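Local coordinates for glutamine aminotransferase class-II domain protein (Ruegeria pomeroyi, PDB 3MDN), which probably hydrolyses glutamine to release ammonia, as expected of a class-II glutamine amidotransferase domain, at residues A105-C110 against Y136-G141. Sequence-based numbering, arbitrary orientation.
Sequences AARRWC and YTYRKG
The methyl of Ala106 sits over one face of the Tyr138 ring in a CH-pi contact, CB lying 3.7 Å from the ring centroid and 13° off the ring normal. Thr137 CG2, from the preceding residue, lies 3.8 Å above the plane of the opposite face, nearer the rim. The Arg107 side chain crosses Tyr138 at about a right angle, its guanidinium plane turned 83° from the ring. Its NE comes within 3.6 Å of Tyr138 OH, which lies at the edge of the guanidinium, a van der Waals approach rather than a bond. With CG anti to the carbonyl carbon (chi1 -63°) and an extended chain, Arg107 carries its charge beyond the ring to salt bridges with Glu158 and Glu134. Replacing Tyr138 by alanine removes the ring, and would probably leave the Ala106 methyl without its aromatic partner and open a gap beside Arg107 CG and NE. Ala106 and Arg107 belong to a type II' turn (Ala106 to Trp109), closed by backbone bonds, and Tyr138 to a type I turn (Tyr136 to Arg139). The contact joins the hairpin of strands 104-106 and 109-114 to the loop before helix 144-154, whose Phe149 packs on Ala106 and Leu150 on Tyr138.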
loop_
_atom_site.group_PDB
_atom_site.type_symbol
_atom_site.label_atom_id
_atom_site.label_comp_id
_atom_site.label_asym_id
_atom_site.label_seq_id
_atom_site.Cartn_x
_atom_site.Cartn_y
_atom_site.Cartn_z
ATOM N N ALA D 105 -1.281 -12.640 16.124
ATOM C CA ALA D 105 -1.765 -12.329 17.464
ATOM C C ALA D 105 -3.162 -12.870 17.581
ATOM O O ALA D 105 -3.928 -12.832 16.618
ATOM C CB ALA D 105 -1.782 -10.797 17.692
ATOM N N ALA D 106 -3.494 -13.371 18.758
ATOM C CA ALA D 106 -4.860 -13.779 19.040
ATOM C C ALA D 106 -5.001 -13.711 20.554
ATOM O O ALA D 106 -4.144 -14.227 21.271
ATOM C CB ALA D 106 -5.129 -15.185 18.508
ATOM N N ARG D 107 -6.051 -13.040 21.025
ATOM C CA ARG D 107 -6.237 -12.790 22.454
ATOM C C ARG D 107 -5.028 -12.062 23.068
ATOM O O ARG D 107 -4.595 -11.061 22.525
ATOM C CB ARG D 107 -6.500 -14.113 23.171
ATOM C CG ARG D 107 -7.774 -14.760 22.677
ATOM C CD ARG D 107 -7.955 -16.131 23.269
ATOM N NE ARG D 107 -9.144 -16.731 22.668
ATOM C CZ ARG D 107 -9.645 -17.905 23.015
ATOM N NH1 ARG D 107 -9.047 -18.619 23.977
ATOM N NH2 ARG D 107 -10.735 -18.359 22.404
ATOM N N ARG D 108 -4.477 -12.566 24.177
ATOM C CA ARG D 108 -3.305 -11.925 24.819
ATOM C C ARG D 108 -1.935 -12.248 24.173
ATOM O O ARG D 108 -0.903 -11.619 24.530
ATOM C CB ARG D 108 -3.209 -12.279 26.326
ATOM C CG ARG D 108 -4.368 -11.822 27.247
ATOM C CD ARG D 108 -4.153 -12.337 28.709
ATOM N NE ARG D 108 -2.751 -12.150 29.117
ATOM C CZ ARG D 108 -2.187 -12.618 30.236
ATOM N NH1 ARG D 108 -2.897 -13.326 31.115
ATOM N NH2 ARG D 108 -0.900 -12.374 30.476
ATOM N N TRP D 109 -1.923 -13.215 23.252
ATOM C CA TRP D 109 -0.674 -13.831 22.768
ATOM C C TRP D 109 -0.252 -13.324 21.388
ATOM O O TRP D 109 -1.109 -12.977 20.571
ATOM C CB TRP D 109 -0.834 -15.348 22.685
ATOM C CG TRP D 109 -0.917 -15.995 24.014
ATOM C CD1 TRP D 109 -2.011 -16.106 24.820
ATOM C CD2 TRP D 109 0.172 -16.620 24.718
ATOM N NE1 TRP D 109 -1.676 -16.786 25.991
ATOM C CE2 TRP D 109 -0.340 -17.103 25.949
ATOM C CE3 TRP D 109 1.525 -16.786 24.437
ATOM C CZ2 TRP D 109 0.456 -17.760 26.884
ATOM C CZ3 TRP D 109 2.324 -17.439 25.362
ATOM C CH2 TRP D 109 1.783 -17.924 26.581
ATOM N N CYS D 110 1.055 -13.260 21.155
ATOM C CA CYS D 110 1.560 -12.974 19.820
ATOM C C CYS D 110 2.710 -13.890 19.558
ATOM O O CYS D 110 3.231 -14.493 20.490
ATOM C CB CYS D 110 1.983 -11.511 19.655
ATOM S SG CYS D 110 3.216 -10.930 20.829
ATOM N N TYR D 136 -10.077 -21.443 15.018
ATOM C CA TYR D 136 -10.094 -21.445 13.558
ATOM C C TYR D 136 -10.419 -20.057 12.980
ATOM O O TYR D 136 -9.873 -19.653 11.945
ATOM C CB TYR D 136 -11.000 -22.534 12.981
ATOM C CG TYR D 136 -10.658 -22.822 11.542
ATOM C CD1 TYR D 136 -11.293 -22.135 10.502
ATOM C CD2 TYR D 136 -9.675 -23.747 11.222
ATOM C CE1 TYR D 136 -10.951 -22.385 9.180
ATOM C CE2 TYR D 136 -9.324 -24.005 9.907
ATOM C CZ TYR D 136 -9.963 -23.327 8.887
ATOM O OH TYR D 136 -9.608 -23.586 7.570
ATOM N N THR D 137 -11.285 -19.327 13.667
ATOM C CA THR D 137 -11.596 -17.973 13.288
ATOM C C THR D 137 -10.344 -17.057 13.133
ATOM O O THR D 137 -10.373 -16.093 12.387
ATOM C CB THR D 137 -12.583 -17.359 14.298
ATOM O OG1 THR D 137 -12.942 -16.055 13.865
ATOM C CG2 THR D 137 -11.942 -17.270 15.700
ATOM N N TYR D 138 -9.267 -17.350 13.852
ATOM C CA TYR D 138 -8.020 -16.596 13.718
ATOM C C TYR D 138 -7.183 -16.991 12.475
ATOM O O TYR D 138 -6.134 -16.397 12.228
ATOM C CB TYR D 138 -7.165 -16.754 14.987
ATOM C CG TYR D 138 -7.897 -16.309 16.235
ATOM C CD1 TYR D 138 -8.351 -17.228 17.169
ATOM C CD2 TYR D 138 -8.170 -14.957 16.463
ATOM C CE1 TYR D 138 -9.047 -16.806 18.315
ATOM C CE2 TYR D 138 -8.865 -14.536 17.597
ATOM C CZ TYR D 138 -9.286 -15.461 18.522
ATOM O OH TYR D 138 -9.992 -15.052 19.639
ATOM N N ARG D 139 -7.615 -18.001 11.721
ATOM C CA ARG D 139 -6.830 -18.451 10.575
ATOM C C ARG D 139 -7.171 -17.531 9.400
ATOM O O ARG D 139 -8.225 -17.661 8.817
ATOM C CB ARG D 139 -7.097 -19.940 10.276
ATOM C CG ARG D 139 -6.478 -20.532 8.976
ATOM C CD ARG D 139 -4.987 -20.298 8.873
ATOM N NE ARG D 139 -4.359 -21.229 7.937
ATOM C CZ ARG D 139 -3.106 -21.145 7.509
ATOM N NH1 ARG D 139 -2.323 -20.131 7.894
ATOM N NH2 ARG D 139 -2.634 -22.063 6.669
ATOM N N LYS D 140 -6.284 -16.574 9.103
ATOM C CA LYS D 140 -6.588 -15.510 8.108
ATOM C C LYS D 140 -5.803 -15.643 6.812
ATOM O O LYS D 140 -6.218 -15.144 5.799
ATOM C CB LYS D 140 -6.345 -14.116 8.706
ATOM C CG LYS D 140 -7.210 -13.805 9.930
ATOM C CD LYS D 140 -8.675 -13.954 9.536
ATOM C CE LYS D 140 -9.587 -13.343 10.583
ATOM N NZ LYS D 140 -11.014 -13.623 10.265
ATOM N N GLY D 141 -4.656 -16.304 6.846
ATOM C CA GLY D 141 -3.864 -16.467 5.626
ATOM C C GLY D 141 -3.561 -17.927 5.369
ATOM O O GLY D 141 -4.322 -18.823 5.774
#